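Local coordinates for protein ESSB (Geobacillus thermodenitrificans, PDB 2YNQ) that is an integral membrane component of the type VII (ESS) secretion system, present here as its dimeric extracellular domain, at residues D[15-19]-D[43-49]; D[24-28]-D[50-54]; D[76-80]-D[95-101]; D[80-84]-D[104-108]; D[89-93]-D[108-112]. Residue numbers count along the deposited sequence, not the author numbering.

Overall arrangement
All five contacts join helices of one extracellular domain. Contacts 1 and 2 both use helix 41-53, which meets helix 7-19 in the first and helix 24-31 in the second. Contacts 3, 4 and 5 pair helices 75-85, 89-99 and 102-118 among themselves, with Tyr80 shared by 3 and 4 and Ala108 by 4 and 5. Contacts 2, 4 and 5 are buried, 4 about 3 Å from the chain centre; 1 and 3 are only partly so. A carboxylate faces two hydroxyls in contact 1 and accepts one from tyrosine in contact 3; a tyrosine hydroxyl donates to a backbone carbonyl in contact 4, a water bridges contact 2, and contact 5 packs Ser89 and Ala108 closely, beside Leu93 and Tyr112.

Contact 1 (D[15-19]-D[43-49]); sequences STELF and IQYELAS
Both segments are regular alpha-helix, 15-19 at the end of helix 7-19 and 43-49 within helix 41-53. Their axes approach to 10.3 Å and cross at 47°, with Phe19 CA 6.4 Å from Glu46 CA. Ser15, in the p rotamer, points toward helix 43-49 and sets OG 3.0 Å from Glu46 OE1. One residue on, Thr16 in the m rotamer places OG1 2.7 Å from OE2 of the same carboxylate, so a hydroxyl faces each oxygen of Glu46 (m, t); each could give its proton to the carboxylate or to Tyr12 O. Thr16 OG1 lies 3.9 Å from Ile43 CD1 as well. Phe19, with chi1 t, then reaches across. Glu46 CA sits 4.1 Å from its ring centroid, over the face, as a CH-pi contact, and Phe19 CE1 is 3.7 Å from Ser49 CB. Phe19 CE2 approaches Tyr45 CE2 to 3.8 Å, with the ring planes at 74°. Such a buried glutamate between hydroxyls and an aromatic face gives this helix crossing a polar and an apolar half. Helix 24-31 covers Ser15 and Leu18, while helix 75-85 packs against Gln44, Leu47 and Ala48 of helix 41-53.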
# COMPACT_ATOMS: atom_id res chain seq x y z
N SER D 15 -17.63 -12.21 13.03
CA SER D 15 -16.28 -11.88 12.59
C SER D 15 -15.28 -12.96 12.98
O SER D 15 -14.28 -13.16 12.28
CB SER D 15 -15.83 -10.50 13.10
OG SER D 15 -15.58 -10.50 14.48
N THR D 16 -15.54 -13.64 14.10
CA THR D 16 -14.71 -14.73 14.54
C THR D 16 -14.83 -15.85 13.52
O THR D 16 -13.81 -16.39 13.07
CB THR D 16 -15.11 -15.20 15.93
OG1 THR D 16 -14.79 -14.17 16.87
CG2 THR D 16 -14.38 -16.47 16.32
N GLU D 17 -16.05 -16.18 13.12
CA GLU D 17 -16.26 -17.22 12.13
C GLU D 17 -15.54 -16.93 10.81
O GLU D 17 -15.03 -17.84 10.15
CB GLU D 17 -17.76 -17.47 11.92
CG GLU D 17 -18.09 -18.42 10.78
CD GLU D 17 -19.56 -18.84 10.73
OE1 GLU D 17 -20.33 -18.54 11.68
OE2 GLU D 17 -19.94 -19.50 9.75
N LEU D 18 -15.52 -15.67 10.41
CA LEU D 18 -14.90 -15.29 9.13
C LEU D 18 -13.39 -15.23 9.28
O LEU D 18 -12.66 -15.72 8.41
CB LEU D 18 -15.45 -13.96 8.62
CG LEU D 18 -16.95 -13.96 8.30
CD1 LEU D 18 -17.43 -12.53 8.37
CD2 LEU D 18 -17.27 -14.59 6.93
N PHE D 19 -12.92 -14.72 10.41
CA PHE D 19 -11.49 -14.63 10.66
C PHE D 19 -10.79 -15.97 10.71
O PHE D 19 -9.71 -16.15 10.12
CB PHE D 19 -11.19 -13.86 11.93
CG PHE D 19 -9.73 -13.67 12.16
CD1 PHE D 19 -9.02 -12.72 11.41
CD2 PHE D 19 -9.07 -14.45 13.11
CE1 PHE D 19 -7.66 -12.56 11.60
CE2 PHE D 19 -7.70 -14.30 13.31
CZ PHE D 19 -6.99 -13.34 12.55
N ILE D 43 -11.15 -9.33 19.55
CA ILE D 43 -11.83 -8.79 18.37
C ILE D 43 -10.97 -7.68 17.74
O ILE D 43 -10.80 -7.63 16.52
CB ILE D 43 -13.28 -8.30 18.70
CG1 ILE D 43 -14.13 -9.43 19.35
CG2 ILE D 43 -13.94 -7.69 17.48
CD1 ILE D 43 -14.29 -10.73 18.54
N GLN D 44 -10.39 -6.81 18.57
CA GLN D 44 -9.37 -5.90 18.08
C GLN D 44 -8.29 -6.66 17.29
O GLN D 44 -7.85 -6.18 16.24
CB GLN D 44 -8.74 -5.12 19.24
CG GLN D 44 -9.67 -4.12 19.91
CD GLN D 44 -9.04 -3.52 21.16
OE1 GLN D 44 -8.21 -4.16 21.80
NE2 GLN D 44 -9.43 -2.30 21.50
N TYR D 45 -7.89 -7.83 17.78
CA TYR D 45 -6.88 -8.67 17.14
C TYR D 45 -7.32 -9.12 15.76
O TYR D 45 -6.55 -9.03 14.80
CB TYR D 45 -6.58 -9.92 18.00
CG TYR D 45 -5.74 -10.96 17.28
CD1 TYR D 45 -4.40 -10.72 17.00
CD2 TYR D 45 -6.30 -12.18 16.88
CE1 TYR D 45 -3.63 -11.67 16.32
CE2 TYR D 45 -5.54 -13.15 16.20
CZ TYR D 45 -4.20 -12.89 15.92
OH TYR D 45 -3.40 -13.81 15.25
N GLU D 46 -8.57 -9.60 15.67
CA GLU D 46 -9.14 -10.06 14.42
C GLU D 46 -9.18 -8.94 13.39
O GLU D 46 -8.76 -9.14 12.23
CB GLU D 46 -10.56 -10.63 14.62
CG GLU D 46 -10.62 -11.95 15.41
CD GLU D 46 -12.06 -12.41 15.74
OE1 GLU D 46 -13.05 -11.88 15.16
OE2 GLU D 46 -12.23 -13.31 16.58
N LEU D 47 -9.69 -7.78 13.79
CA LEU D 47 -9.85 -6.63 12.90
C LEU D 47 -8.49 -6.09 12.44
O LEU D 47 -8.24 -5.93 11.25
CB LEU D 47 -10.65 -5.52 13.59
CG LEU D 47 -11.14 -4.37 12.70
CD1 LEU D 47 -11.82 -4.88 11.40
CD2 LEU D 47 -12.07 -3.40 13.47
N ALA D 48 -7.60 -5.90 13.40
CA ALA D 48 -6.30 -5.34 13.13
C ALA D 48 -5.52 -6.28 12.25
O ALA D 48 -4.88 -5.84 11.30
CB ALA D 48 -5.55 -5.04 14.42
N SER D 49 -5.62 -7.58 12.52
CA SER D 49 -4.92 -8.54 11.65
C SER D 49 -5.50 -8.43 10.29
O SER D 49 -4.75 -8.42 9.31
CB SER D 49 -5.01 -10.00 12.12
OG SER D 49 -4.53 -10.14 13.44

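Contact 2 (D[24-28]-D[50-54])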
# COMPACT_ATOMS: atom_id res chain seq x y z
N TYR D 24 -10.63 -11.95 5.53
CA TYR D 24 -10.28 -10.62 6.02
C TYR D 24 -11.27 -9.52 5.59
O TYR D 24 -11.77 -8.79 6.44
CB TYR D 24 -8.83 -10.27 5.62
CG TYR D 24 -7.82 -11.34 6.00
CD1 TYR D 24 -7.64 -11.70 7.33
CD2 TYR D 24 -7.03 -11.97 5.04
CE1 TYR D 24 -6.72 -12.68 7.69
CE2 TYR D 24 -6.10 -12.95 5.39
CZ TYR D 24 -5.96 -13.29 6.73
OH TYR D 24 -5.06 -14.26 7.13
N SER D 25 -11.58 -9.45 4.30
CA SER D 25 -12.47 -8.42 3.78
C SER D 25 -13.80 -8.47 4.51
O SER D 25 -14.34 -7.44 4.91
CB SER D 25 -12.72 -8.59 2.27
OG SER D 25 -11.50 -8.72 1.55
N ASP D 26 -14.29 -9.68 4.72
CA ASP D 26 -15.61 -9.88 5.29
C ASP D 26 -15.63 -9.57 6.78
O ASP D 26 -16.65 -9.11 7.31
CB ASP D 26 -16.09 -11.30 5.01
CG ASP D 26 -17.59 -11.40 4.81
OD1 ASP D 26 -18.32 -10.43 5.18
OD2 ASP D 26 -18.05 -12.45 4.29
N VAL D 27 -14.50 -9.80 7.45
CA VAL D 27 -14.33 -9.40 8.84
C VAL D 27 -14.46 -7.89 8.94
O VAL D 27 -15.16 -7.39 9.82
CB VAL D 27 -12.94 -9.80 9.39
CG1 VAL D 27 -12.65 -9.09 10.71
CG2 VAL D 27 -12.84 -11.31 9.55
N ILE D 28 -13.79 -7.20 8.02
CA ILE D 28 -13.76 -5.74 7.97
C ILE D 28 -15.15 -5.15 7.78
O ILE D 28 -15.53 -4.31 8.57
CB ILE D 28 -12.76 -5.23 6.88
CG1 ILE D 28 -11.33 -5.41 7.40
CG2 ILE D 28 -13.02 -3.75 6.49
CD1 ILE D 28 -10.25 -5.44 6.30
N SER D 50 -6.81 -8.30 10.21
CA SER D 50 -7.46 -8.29 8.91
C SER D 50 -7.02 -7.05 8.12
O SER D 50 -6.72 -7.17 6.93
CB SER D 50 -8.97 -8.37 9.03
OG SER D 50 -9.35 -9.61 9.60
N TYR D 51 -6.95 -5.89 8.77
CA TYR D 51 -6.47 -4.70 8.08
C TYR D 51 -5.02 -4.84 7.68
O TYR D 51 -4.65 -4.57 6.53
CB TYR D 51 -6.67 -3.44 8.91
CG TYR D 51 -8.08 -2.89 8.86
CD1 TYR D 51 -8.65 -2.46 7.66
CD2 TYR D 51 -8.83 -2.81 10.02
CE1 TYR D 51 -9.95 -1.93 7.63
CE2 TYR D 51 -10.12 -2.29 10.01
CZ TYR D 51 -10.68 -1.85 8.82
OH TYR D 51 -11.96 -1.35 8.85
N VAL D 52 -4.19 -5.29 8.62
CA VAL D 52 -2.77 -5.34 8.35
C VAL D 52 -2.47 -6.34 7.23
O VAL D 52 -1.56 -6.12 6.44
CB VAL D 52 -1.93 -5.57 9.65
CG1 VAL D 52 -1.24 -6.93 9.65
CG2 VAL D 52 -0.85 -4.53 9.74
N MET D 53 -3.25 -7.42 7.15
CA MET D 53 -3.00 -8.44 6.14
C MET D 53 -3.36 -7.94 4.75
O MET D 53 -2.85 -8.46 3.73
CB MET D 53 -3.79 -9.72 6.44
CG MET D 53 -3.32 -10.51 7.66
SD MET D 53 -1.69 -11.26 7.42
CE MET D 53 -2.04 -12.27 5.97
N THR D 54 -4.23 -6.94 4.70
CA THR D 54 -4.74 -6.44 3.43
C THR D 54 -4.22 -5.03 3.12
O THR D 54 -4.70 -4.38 2.20
CB THR D 54 -6.28 -6.45 3.42
OG1 THR D 54 -6.78 -5.66 4.51
CG2 THR D 54 -6.81 -7.85 3.57
O HOH W 1 -14.10 -2.62 10.18
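Two tyrosines, one from each segment, offer a ring face to an aliphatic side chain of the other segment. Met53 CB lies 4.0 Å from the centroid of the Tyr24 ring, 7° off its normal, and Ile28 CG1 stands 3.9 Å from the centroid of the Tyr51 ring, 16° off the normal. These reciprocal CH-pi contacts characterise the packing of the start of helix 24-31 on the end of helix 41-53. Met53 SD adds an oblique Met-aromatic approach, 5.4 Å from the Tyr24 centroid. Between the two aromatic layers the backbones come close, Tyr24 CA to Ser50 CA 4.7 Å, which the small Ser50 permits: its OG is 3.5 Å from Tyr24 CD1 at the ring edge and 3.5 Å from Val27 CG1. That hydroxyl is hydrogen-bonded to the carbonyl of Glu46, one turn back. Thr54 ends the segment, with CG2 3.8 Å from Tyr24 CB; its OG1 lies 2.9 Å from Ser50 O and 3.1 Å from Tyr51 O, and either could take its proton. A water sits at the remaining corner, 2.7 Å from Ile28 O, to which it donates, and 2.8 Å from Tyr51 OH. Phe19 of helix 7-19 touches both Val27 and Ser50, and Tyr51 and Val52 lean on helix 75-85. Ser25 hydrogen-bonds to Asp135 and Arg113 of the second subunit, so this pair of helices forms part of the dimer interface.

Contact 3 (D[76-80]-D[95-101])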
# COMPACT_ATOMS: atom_id res chain seq x y z
N GLN D 76 -2.52 -0.46 21.45
CA GLN D 76 -2.22 0.72 20.64
C GLN D 76 -1.80 0.41 19.21
O GLN D 76 -2.24 1.08 18.28
CB GLN D 76 -1.14 1.56 21.31
CG GLN D 76 -1.61 2.28 22.56
CD GLN D 76 -0.44 2.86 23.32
OE1 GLN D 76 -0.48 4.02 23.75
NE2 GLN D 76 0.63 2.07 23.47
N TYR D 77 -1.00 -0.63 19.05
CA TYR D 77 -0.60 -1.11 17.73
C TYR D 77 -1.77 -1.62 16.92
O TYR D 77 -1.84 -1.39 15.71
CB TYR D 77 0.50 -2.16 17.83
CG TYR D 77 1.86 -1.57 18.11
CD1 TYR D 77 2.66 -1.09 17.06
CD2 TYR D 77 2.36 -1.46 19.42
CE1 TYR D 77 3.91 -0.53 17.31
CE2 TYR D 77 3.63 -0.90 19.68
CZ TYR D 77 4.38 -0.44 18.60
OH TYR D 77 5.64 0.10 18.80
N MET D 78 -2.70 -2.29 17.59
CA MET D 78 -3.90 -2.75 16.93
C MET D 78 -4.75 -1.57 16.49
O MET D 78 -5.22 -1.54 15.35
CB MET D 78 -4.70 -3.67 17.86
CG MET D 78 -3.97 -4.99 18.12
SD MET D 78 -4.90 -6.10 19.20
CE MET D 78 -3.68 -7.37 19.50
N LEU D 79 -4.90 -0.58 17.37
CA LEU D 79 -5.67 0.61 17.04
C LEU D 79 -5.03 1.38 15.90
O LEU D 79 -5.73 1.83 14.99
CB LEU D 79 -5.85 1.50 18.27
CG LEU D 79 -6.77 0.90 19.35
CD1 LEU D 79 -6.77 1.75 20.67
CD2 LEU D 79 -8.18 0.68 18.80
N TYR D 80 -3.70 1.50 15.93
CA TYR D 80 -2.98 2.14 14.84
C TYR D 80 -3.38 1.53 13.49
O TYR D 80 -3.79 2.25 12.58
CB TYR D 80 -1.48 2.00 15.03
CG TYR D 80 -0.71 2.50 13.83
CD1 TYR D 80 -0.33 3.83 13.76
CD2 TYR D 80 -0.37 1.66 12.77
CE1 TYR D 80 0.38 4.32 12.65
CE2 TYR D 80 0.33 2.13 11.66
CZ TYR D 80 0.70 3.47 11.61
OH TYR D 80 1.40 3.99 10.54
N LEU D 95 -1.71 8.41 17.36
CA LEU D 95 -1.38 7.16 18.07
C LEU D 95 0.09 6.79 17.90
O LEU D 95 0.77 6.45 18.87
CB LEU D 95 -2.25 6.03 17.55
CG LEU D 95 -2.49 4.75 18.34
CD1 LEU D 95 -2.53 4.97 19.86
CD2 LEU D 95 -3.83 4.24 17.90
N ALA D 96 0.58 6.89 16.66
CA ALA D 96 1.97 6.57 16.36
C ALA D 96 2.89 7.43 17.19
O ALA D 96 3.91 6.96 17.71
CB ALA D 96 2.25 6.78 14.87
N ARG D 97 2.54 8.71 17.33
CA ARG D 97 3.36 9.61 18.11
C ARG D 97 3.35 9.26 19.60
O ARG D 97 4.38 9.34 20.27
CB ARG D 97 2.90 11.04 17.91
CG ARG D 97 3.06 11.59 16.51
CD ARG D 97 2.94 13.08 16.64
NE ARG D 97 2.58 13.78 15.41
CZ ARG D 97 3.44 14.11 14.46
NH1 ARG D 97 4.73 13.77 14.57
NH2 ARG D 97 3.01 14.77 13.39
N THR D 98 2.19 8.85 20.10
CA THR D 98 2.07 8.44 21.49
C THR D 98 2.95 7.21 21.74
O THR D 98 3.63 7.12 22.75
CB THR D 98 0.61 8.11 21.84
OG1 THR D 98 -0.22 9.21 21.49
CG2 THR D 98 0.43 7.82 23.33
N ILE D 99 2.91 6.28 20.79
CA ILE D 99 3.69 5.04 20.83
C ILE D 99 5.17 5.34 20.69
O ILE D 99 6.01 4.58 21.16
CB ILE D 99 3.27 4.11 19.65
CG1 ILE D 99 1.84 3.62 19.84
CG2 ILE D 99 4.18 2.91 19.53
CD1 ILE D 99 1.26 3.00 18.57
N GLU D 100 5.48 6.45 20.05
CA GLU D 100 6.85 6.83 19.73
C GLU D 100 7.54 5.79 18.83
O GLU D 100 8.69 5.42 19.04
CB GLU D 100 7.66 7.10 21.00
CG GLU D 100 7.02 8.16 21.89
CD GLU D 100 7.93 8.59 23.02
OE1 GLU D 100 8.03 7.87 24.04
OE2 GLU D 100 8.54 9.66 22.89
N ASP D 101 6.81 5.31 17.83
CA ASP D 101 7.35 4.38 16.87
C ASP D 101 7.63 5.16 15.59
O ASP D 101 6.69 5.57 14.88
CB ASP D 101 6.35 3.25 16.61
CG ASP D 101 6.92 2.14 15.73
OD1 ASP D 101 7.51 2.44 14.65
OD2 ASP D 101 6.76 0.95 16.13
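Leu95 pushes its CD2 against helix 75-85, touching the backbone at Gln76 O (3.6 Å) and Tyr80 N (3.4 Å) and the side chain at Leu79 CB (3.4 Å). The two helices form an antiparallel hairpin: the segment axes run at 155° and come within 9.9 Å, with Tyr80 CA and Leu95 CA 6.2 Å apart. One turn further along helix 89-99, Ile99 fills the next gap, its CG1 3.9 Å from Gln76 CB and its CG2 3.5 Å from Tyr77 CZ. Ala96 gives way to the Tyr80 ring, CB to CE1 3.8 Å; the hydroxyl of that tyrosine goes on to the carbonyl of Leu104. Glu100 leaves the helix with a positive phi, and Asp101 becomes the N-cap of helix 102-118. Tyr77 CB starts away from the partner, yet its hydroxyl reaches Asp101, donating from OH to OD2 at 3.0 Å. Ser66 also bonds to OD2, while OD1 makes a weak hydrogen bond to the backbone N of Leu104. Asp101 thus both caps the following helix and ties the turn to helix 75-85, beside a mainly apolar seam of Leu95, Ile99, Ala96 and Tyr80 with Gln76 and Thr98 at its rim.

Contact 4 (D[80-84]-D[104-108])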
# COMPACT_ATOMS: atom_id res chain seq x y z
N TYR D 80 -3.70 1.50 15.93
CA TYR D 80 -2.98 2.14 14.84
C TYR D 80 -3.38 1.53 13.49
O TYR D 80 -3.79 2.25 12.58
CB TYR D 80 -1.48 2.00 15.03
CG TYR D 80 -0.71 2.50 13.83
CD1 TYR D 80 -0.33 3.83 13.76
CD2 TYR D 80 -0.37 1.66 12.77
CE1 TYR D 80 0.38 4.32 12.65
CE2 TYR D 80 0.33 2.13 11.66
CZ TYR D 80 0.70 3.47 11.61
OH TYR D 80 1.40 3.99 10.54
N TRP D 81 -3.27 0.21 13.37
CA TRP D 81 -3.53 -0.44 12.09
C TRP D 81 -4.99 -0.40 11.68
O TRP D 81 -5.30 -0.31 10.49
CB TRP D 81 -2.96 -1.87 12.07
CG TRP D 81 -1.46 -1.82 11.95
CD1 TRP D 81 -0.53 -2.10 12.91
CD2 TRP D 81 -0.71 -1.38 10.79
NE1 TRP D 81 0.74 -1.88 12.43
CE2 TRP D 81 0.66 -1.45 11.12
CE3 TRP D 81 -1.07 -0.94 9.51
CZ2 TRP D 81 1.67 -1.10 10.22
CZ3 TRP D 81 -0.06 -0.59 8.61
CH2 TRP D 81 1.29 -0.68 8.97
N ILE D 82 -5.88 -0.43 12.67
CA ILE D 82 -7.29 -0.34 12.38
C ILE D 82 -7.60 1.06 11.81
O ILE D 82 -8.35 1.18 10.82
CB ILE D 82 -8.16 -0.64 13.63
CG1 ILE D 82 -8.04 -2.13 14.02
CG2 ILE D 82 -9.61 -0.23 13.37
CD1 ILE D 82 -8.59 -2.50 15.44
N TYR D 83 -7.02 2.10 12.41
CA TYR D 83 -7.25 3.45 11.86
C TYR D 83 -6.60 3.67 10.52
O TYR D 83 -7.15 4.37 9.65
CB TYR D 83 -6.77 4.55 12.79
CG TYR D 83 -7.40 4.58 14.15
CD1 TYR D 83 -8.78 4.41 14.32
CD2 TYR D 83 -6.62 4.81 15.27
CE1 TYR D 83 -9.35 4.44 15.60
CE2 TYR D 83 -7.16 4.86 16.54
CZ TYR D 83 -8.53 4.67 16.70
OH TYR D 83 -9.04 4.74 17.98
N ILE D 84 -5.39 3.12 10.35
CA ILE D 84 -4.79 3.14 9.03
C ILE D 84 -5.76 2.48 8.07
O ILE D 84 -6.07 3.03 7.02
CB ILE D 84 -3.44 2.41 8.96
CG1 ILE D 84 -2.33 3.20 9.67
CG2 ILE D 84 -3.08 2.14 7.51
CD1 ILE D 84 -1.87 4.54 8.96
N LEU D 104 6.25 4.14 12.11
CA LEU D 104 4.81 4.20 12.08
C LEU D 104 4.36 5.65 11.92
O LEU D 104 3.38 5.91 11.22
CB LEU D 104 4.18 3.52 13.31
CG LEU D 104 4.27 1.98 13.40
CD1 LEU D 104 3.36 1.44 14.49
CD2 LEU D 104 3.96 1.27 12.10
N ILE D 105 5.06 6.58 12.54
CA ILE D 105 4.77 8.00 12.34
C ILE D 105 4.99 8.34 10.88
O ILE D 105 4.13 8.94 10.24
CB ILE D 105 5.64 8.93 13.24
CG1 ILE D 105 5.38 8.63 14.72
CG2 ILE D 105 5.37 10.40 12.90
CD1 ILE D 105 6.37 9.29 15.72
N VAL D 106 6.11 7.90 10.33
CA VAL D 106 6.37 8.17 8.93
C VAL D 106 5.28 7.58 8.05
O VAL D 106 4.78 8.24 7.13
CB VAL D 106 7.75 7.65 8.47
CG1 VAL D 106 7.84 7.70 6.97
CG2 VAL D 106 8.86 8.46 9.12
N TYR D 107 4.89 6.33 8.32
CA TYR D 107 3.88 5.70 7.48
C TYR D 107 2.54 6.44 7.53
O TYR D 107 1.87 6.63 6.51
CB TYR D 107 3.71 4.24 7.85
CG TYR D 107 2.86 3.50 6.87
CD1 TYR D 107 3.39 3.11 5.63
CD2 TYR D 107 1.54 3.20 7.15
CE1 TYR D 107 2.62 2.44 4.71
CE2 TYR D 107 0.75 2.51 6.24
CZ TYR D 107 1.29 2.14 5.03
OH TYR D 107 0.51 1.49 4.11
N ALA D 108 2.16 6.88 8.73
CA ALA D 108 0.94 7.63 8.91
C ALA D 108 1.02 9.01 8.24
O ALA D 108 0.05 9.48 7.64
CB ALA D 108 0.65 7.77 10.39
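Leu104 lies at the apolar centre, with CD1 4.1 Å from the centroid of the Tyr80 ring and nearly on its normal, a CH-pi contact, and with CD2 3.8 Å from Trp81 CZ2. It belongs to a three-helix antiparallel up-down-up run, in which helices 75-85 and 102-118 are the first and third members and so point the same way: the segment axes differ by 12° and remain 11.9 Å apart. Large side chains bridge that distance. Trp81 CZ3 meets Tyr107 CE2 at 4.0 Å, the ring planes inclined at 46°, and Ile84 CG2 comes within 4.1 Å of the same Tyr107 CE2. Ile84 CD1 is 4.3 Å from Ala108 CB, where the CA atoms of these two residues are 7.3 Å apart. Helix 89-99 adds to this packing, Ala92 against Ile84 and Ala96 against Ile105. Toward the edge the aromatic side chains find polar partners elsewhere: Trp81 NE1 bonds to the carbonyl of Ser66, and Tyr107 OH to the carboxylate of Glu55. Across the interface itself the polar link is Tyr80, whose OH donates to Leu104 O at 2.8 Å, a carbonyl that also accepts Ala108 N at 2.9 Å within its helix.

Contact 5 (D[89-93]-D[108-112]); sequences SEEAL and ALLKY
Two alpha-helical segments, 89-93 and 108-112, run antiparallel at 159° with their axes only 8.6 Å apart. The register pairs Leu93 with Ala108, CA to CA 5.1 Å, and Ser89 with Tyr112, 5.4 Å. The methyl of Ala108 is the central bump: its CB rests 3.7 Å from Leu93 CA and 4.1 Å from Ala92 C, pressed against the opposing backbone. Ser89, chi1 p, fills the answering hollow one turn away, CB 3.8 Å from Lys111 CB and OG 3.5 Å from Tyr112 CA. Leu93 (t, p) sends CD1 to within 3.9 Å of Leu109 CG and CD2 to 4.4 Å from Tyr112 CD2. Tyr112, chi1 t, spreads along the flank, its CE1 3.8 Å from Glu90 CG. The small Ala108 and Ser89 let these consecutive antiparallel helices of the hairpin approach closely. Lys111 turns its NZ away to a salt bridge with Glu55. Helix 75-85 closes one side through Tyr80, Tyr83 and Ile84, and helix 124-152 covers Leu109 and Tyr112.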
# COMPACT_ATOMS: atom_id res chain seq x y z
N SER D 89 -6.10 8.58 9.04
CA SER D 89 -4.63 8.75 9.18
C SER D 89 -4.29 9.73 10.30
O SER D 89 -3.30 9.53 10.99
CB SER D 89 -3.98 9.20 7.86
OG SER D 89 -4.71 10.28 7.30
N GLU D 90 -5.13 10.74 10.48
CA GLU D 90 -4.95 11.70 11.59
C GLU D 90 -4.94 10.99 12.95
O GLU D 90 -4.08 11.25 13.80
CB GLU D 90 -6.03 12.77 11.52
CG GLU D 90 -5.83 13.62 10.26
CD GLU D 90 -7.07 14.32 9.77
OE1 GLU D 90 -8.03 13.66 9.38
OE2 GLU D 90 -7.07 15.56 9.74
N GLU D 91 -5.89 10.07 13.12
CA GLU D 91 -5.99 9.27 14.32
C GLU D 91 -4.79 8.32 14.44
O GLU D 91 -4.19 8.21 15.50
CB GLU D 91 -7.32 8.52 14.25
CG GLU D 91 -7.98 8.24 15.56
CD GLU D 91 -8.21 9.47 16.42
OE1 GLU D 91 -9.22 10.19 16.22
OE2 GLU D 91 -7.41 9.68 17.35
N ALA D 92 -4.40 7.69 13.34
CA ALA D 92 -3.24 6.80 13.33
C ALA D 92 -1.93 7.58 13.60
O ALA D 92 -1.04 7.10 14.33
CB ALA D 92 -3.16 6.04 12.03
N LEU D 93 -1.84 8.77 13.03
CA LEU D 93 -0.69 9.63 13.26
C LEU D 93 -0.51 9.98 14.73
O LEU D 93 0.59 9.89 15.26
CB LEU D 93 -0.74 10.90 12.41
CG LEU D 93 0.36 11.96 12.59
CD1 LEU D 93 1.75 11.39 12.37
CD2 LEU D 93 0.13 13.15 11.68
N ALA D 108 2.16 6.88 8.73
CA ALA D 108 0.94 7.63 8.91
C ALA D 108 1.02 9.01 8.24
O ALA D 108 0.05 9.48 7.64
CB ALA D 108 0.65 7.77 10.39
N LEU D 109 2.20 9.63 8.29
CA LEU D 109 2.44 10.90 7.60
C LEU D 109 2.23 10.74 6.09
O LEU D 109 1.61 11.60 5.44
CB LEU D 109 3.84 11.43 7.91
CG LEU D 109 3.97 12.13 9.26
CD1 LEU D 109 5.44 12.28 9.66
CD2 LEU D 109 3.23 13.51 9.32
N LEU D 110 2.73 9.63 5.55
CA LEU D 110 2.49 9.31 4.13
C LEU D 110 1.01 9.16 3.79
O LEU D 110 0.56 9.71 2.79
CB LEU D 110 3.27 8.07 3.70
CG LEU D 110 4.78 8.33 3.55
CD1 LEU D 110 5.51 6.99 3.43
CD2 LEU D 110 5.14 9.29 2.38
N LYS D 111 0.23 8.45 4.60
CA LYS D 111 -1.21 8.33 4.35
C LYS D 111 -1.89 9.69 4.50
O LYS D 111 -2.79 10.04 3.74
CB LYS D 111 -1.87 7.30 5.28
CG LYS D 111 -1.50 5.85 4.98
CD LYS D 111 -1.73 5.46 3.50
CE LYS D 111 -1.79 3.95 3.27
NZ LYS D 111 -3.14 3.35 3.66
N TYR D 112 -1.42 10.49 5.45
CA TYR D 112 -1.99 11.81 5.66
C TYR D 112 -1.68 12.71 4.46
O TYR D 112 -2.52 13.54 4.05
CB TYR D 112 -1.48 12.40 6.97
CG TYR D 112 -2.01 13.76 7.32
CD1 TYR D 112 -3.37 14.06 7.23
CD2 TYR D 112 -1.16 14.75 7.75
CE1 TYR D 112 -3.86 15.34 7.57
CE2 TYR D 112 -1.62 16.03 8.09
CZ TYR D 112 -2.97 16.31 8.00
OH TYR D 112 -3.40 17.59 8.33